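Local coordinates for protein TIR domain-containing adapter molecule 1 (Homo sapiens, PDB 4BSX) that serves as an adaptor in Toll-like receptor signalling that induces interferon-beta, probably also linked to NF-kappa-B activation and apoptosis, at residues 44-49 / 103-108. The protein carries 2 engineered substitutions. Numbering follows the deposited sequence.
Sequences DLLHAM and YHLLAE
Leu46 reaches from helix 43-53 to a pair of leucines, Leu105 and Leu106, at the end of helix 96-108, a compact example of how one branched side chain can bridge two helical segments through apolar contact alone. One of its methyls does most of the work: CD2 lies 3.7 Å from CB of Leu105 and 4.0 Å from CD1 of the same residue, touching both the root and one branch of that side chain. The other methyl turns to the next residue, where Leu46 CD1 meets Leu106 CD2 at a looser 4.3 Å. The fork of Leu46 is thus divided between consecutive residues of the partner helix.

Torsions explain the reach. Leu46 holds CG opposite its own amide nitrogen (chi1 -168°), which carries both methyls out across the gap, whereas Leu105 has its CG beside the backbone N (chi1 -53°), and Leu46 CD2 rests against its CB. The two side chains run past one another in opposite directions, alongside rather than end on. Leu106 sets off at an angle to the other helix, and its end comes nearer. With Leu46 and Leu105 8.3 Å apart between their CA atoms, the contact is apolar and modest, burying 133 Å² in all, yet all three leucines lie in the interior of the domain. Such leucine packing between helices is in keeping with the domain's reported similarity to the TPR-containing IFIT proteins.

Further out, Leu46 and Met49, a selenomethionine, also pack on Leu102, one turn earlier on helix 96-108. Helix 11-19 contributes Leu18 against Leu106 and Phe15 against Met49, while Leu45 and Ala48 turn to Leu64 of helix 57-65. In this all-helical N-terminal domain, helix 43-53 is thereby packed against helices 11-19, 57-65 and 96-108.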
ATOM      1  N   ASP A  44      -7.440   0.223   3.027  1.00 13.71           N
ATOM      2  CA  ASP A  44      -7.897  -1.149   3.235  1.00 16.74           C
ATOM      3  C   ASP A  44      -6.699  -2.114   3.146  1.00 14.92           C
ATOM      4  O   ASP A  44      -6.563  -3.009   3.966  1.00 18.35           O
ATOM      5  CB  ASP A  44      -8.990  -1.535   2.237  1.00 18.73           C
ATOM      6  CG  ASP A  44     -10.354  -0.995   2.620  1.00 27.48           C
ATOM      7  OD1 ASP A  44     -10.540  -0.619   3.797  1.00 27.06           O
ATOM      8  OD2 ASP A  44     -11.244  -0.970   1.742  1.00 38.82           O
ATOM      9  N   LEU A  45      -5.826  -1.910   2.170  1.00 13.98           N
ATOM     10  CA  LEU A  45      -4.670  -2.775   1.984  1.00 15.40           C
ATOM     11  C   LEU A  45      -3.738  -2.555   3.187  1.00 13.08           C
ATOM     12  O   LEU A  45      -3.274  -3.519   3.799  1.00 10.37           O
ATOM     13  CB  LEU A  45      -3.958  -2.462   0.640  1.00 13.13           C
ATOM     14  CG  LEU A  45      -2.626  -3.177   0.331  1.00 24.40           C
ATOM     15  CD1 LEU A  45      -2.863  -4.668   0.264  1.00 14.04           C
ATOM     16  CD2 LEU A  45      -1.930  -2.689  -0.977  1.00 15.07           C
ATOM     17  N   LEU A  46      -3.512  -1.292   3.561  1.00 13.14           N
ATOM     18  CA  LEU A  46      -2.703  -0.990   4.741  1.00 16.87           C
ATOM     19  C   LEU A  46      -3.293  -1.578   6.038  1.00 15.88           C
ATOM     20  O   LEU A  46      -2.555  -1.968   6.953  1.00 13.49           O
ATOM     21  CB  LEU A  46      -2.497   0.507   4.904  1.00 12.49           C
ATOM     22  CG  LEU A  46      -1.430   0.909   5.950  1.00 19.22           C
ATOM     23  CD1 LEU A  46      -0.056   0.347   5.640  1.00 16.05           C
ATOM     24  CD2 LEU A  46      -1.322   2.418   6.065  1.00 14.05           C
ATOM     25  N   HIS A  47      -4.603  -1.655   6.121  1.00 13.35           N
ATOM     26  CA  HIS A  47      -5.241  -2.280   7.290  1.00 18.00           C
ATOM     27  C   HIS A  47      -4.805  -3.747   7.362  1.00 12.04           C
ATOM     28  O   HIS A  47      -4.453  -4.282   8.428  1.00  8.68           O
ATOM     29  CB  HIS A  47      -6.768  -2.136   7.159  1.00 12.58           C
ATOM     30  CG  HIS A  47      -7.552  -2.925   8.153  1.00 15.94           C
ATOM     31  ND1 HIS A  47      -7.602  -2.598   9.494  1.00 12.09           N
ATOM     32  CD2 HIS A  47      -8.335  -4.018   7.995  1.00 20.17           C
ATOM     33  CE1 HIS A  47      -8.338  -3.494  10.128  1.00 15.33           C
ATOM     34  NE2 HIS A  47      -8.805  -4.356   9.242  1.00 18.65           N
ATOM     35  N   ALA A  48      -4.792  -4.391   6.204  1.00 12.39           N
ATOM     36  CA  ALA A  48      -4.464  -5.828   6.127  1.00 16.02           C
ATOM     37  C   ALA A  48      -2.994  -6.092   6.464  1.00  9.68           C
ATOM     38  O   ALA A  48      -2.657  -7.076   7.145  1.00 12.22           O
ATOM     39  CB  ALA A  48      -4.807  -6.391   4.716  1.00 15.58           C
HETATM   40  N   MSE A  49      -2.113  -5.230   5.952  1.00 10.68           N
HETATM   41  CA  MSE A  49      -0.655  -5.325   6.208  1.00 12.28           C
HETATM   42  C   MSE A  49      -0.379  -5.099   7.689  1.00 10.37           C
HETATM   43  O   MSE A  49       0.484  -5.771   8.298  1.00  8.56           O
HETATM   44  CB  MSE A  49       0.101  -4.311   5.359  1.00  5.31           C
HETATM   45  CG  MSE A  49       0.086  -4.646   3.846  1.00 12.25           C
HETATM   46 SE   MSE A  49       0.652  -3.121   2.708  1.00 19.00          SE
HETATM   47  CE  MSE A  49       2.408  -2.692   3.359  1.00 11.03           C
ATOM     48  N   TYR A 103       2.623   4.847   1.111  1.00  9.91           N
ATOM     49  CA  TYR A 103       3.574   5.749   1.719  1.00  8.91           C
ATOM     50  C   TYR A 103       2.938   7.057   2.076  1.00 16.73           C
ATOM     51  O   TYR A 103       3.402   7.751   3.008  1.00 17.08           O
ATOM     52  CB  TYR A 103       4.794   5.953   0.858  1.00 11.96           C
ATOM     53  CG  TYR A 103       5.907   4.979   1.218  1.00 12.66           C
ATOM     54  CD1 TYR A 103       5.827   3.659   0.832  1.00 10.02           C
ATOM     55  CD2 TYR A 103       6.992   5.371   1.972  1.00 17.77           C
ATOM     56  CE1 TYR A 103       6.789   2.767   1.146  1.00 14.81           C
ATOM     57  CE2 TYR A 103       7.986   4.462   2.300  1.00 13.33           C
ATOM     58  CZ  TYR A 103       7.874   3.160   1.879  1.00 14.22           C
ATOM     59  OH  TYR A 103       8.836   2.219   2.174  1.00 21.07           O
ATOM     60  N   HIS A 104       1.870   7.411   1.360  1.00 10.39           N
ATOM     61  CA  HIS A 104       1.189   8.614   1.718  1.00 15.75           C
ATOM     62  C   HIS A 104       0.584   8.478   3.131  1.00 18.26           C
ATOM     63  O   HIS A 104       0.749   9.360   3.958  1.00 14.51           O
ATOM     64  CB  HIS A 104       0.108   8.947   0.715  1.00 18.79           C
ATOM     65  CG  HIS A 104      -0.816   9.994   1.202  1.00 11.56           C
ATOM     66  ND1 HIS A 104      -0.399  11.286   1.449  1.00 25.23           N
ATOM     67  CD2 HIS A 104      -2.125   9.942   1.541  1.00 26.38           C
ATOM     68  CE1 HIS A 104      -1.425  11.995   1.885  1.00 22.26           C
ATOM     69  NE2 HIS A 104      -2.484  11.203   1.955  1.00 19.28           N
ATOM     70  N   LEU A 105      -0.121   7.375   3.384  1.00 16.23           N
ATOM     71  CA  LEU A 105      -0.705   7.107   4.697  1.00 19.21           C
ATOM     72  C   LEU A 105       0.393   7.016   5.754  1.00 17.66           C
ATOM     73  O   LEU A 105       0.262   7.612   6.843  1.00 17.88           O
ATOM     74  CB  LEU A 105      -1.590   5.837   4.693  1.00 13.67           C
ATOM     75  CG  LEU A 105      -2.661   5.869   3.574  1.00 17.04           C
ATOM     76  CD1 LEU A 105      -3.442   4.530   3.387  1.00 18.01           C
ATOM     77  CD2 LEU A 105      -3.599   7.004   3.793  1.00 11.03           C
ATOM     78  N   LEU A 106       1.481   6.313   5.446  1.00 13.63           N
ATOM     79  CA  LEU A 106       2.553   6.191   6.425  1.00 14.21           C
ATOM     80  C   LEU A 106       3.129   7.570   6.834  1.00 24.38           C
ATOM     81  O   LEU A 106       3.363   7.829   8.029  1.00 22.61           O
ATOM     82  CB  LEU A 106       3.645   5.275   5.916  1.00 19.91           C
ATOM     83  CG  LEU A 106       3.273   3.803   5.745  1.00 15.41           C
ATOM     84  CD1 LEU A 106       4.442   3.072   5.105  1.00 15.49           C
ATOM     85  CD2 LEU A 106       2.906   3.173   7.068  1.00 13.77           C
ATOM     86  N   ALA A 107       3.349   8.457   5.858  1.00 20.54           N
ATOM     87  CA  ALA A 107       3.860   9.799   6.158  1.00 17.47           C
ATOM     88  C   ALA A 107       2.871  10.675   6.926  1.00 17.47           C
ATOM     89  O   ALA A 107       3.280  11.499   7.748  1.00 17.34           O
ATOM     90  CB  ALA A 107       4.266  10.501   4.891  1.00 19.36           C
ATOM     91  N   GLU A 108       1.579  10.503   6.651  1.00 17.33           N
ATOM     92  CA  GLU A 108       0.515  11.220   7.363  1.00 23.71           C
ATOM     93  C   GLU A 108       0.416  10.763   8.825  1.00 18.51           C
ATOM     94  O   GLU A 108       0.026  11.512   9.685  1.00 22.23           O
ATOM     95  CB  GLU A 108      -0.840  10.992   6.678  1.00 22.54           C
ATOM     96  CG  GLU A 108      -0.980  11.663   5.315  1.00 29.24           C
ATOM     97  CD  GLU A 108      -1.397  13.105   5.447  1.00 38.81           C
ATOM     98  OE1 GLU A 108      -2.588  13.332   5.781  1.00 40.88           O
ATOM     99  OE2 GLU A 108      -0.535  14.005   5.246  1.00 32.70           O
TER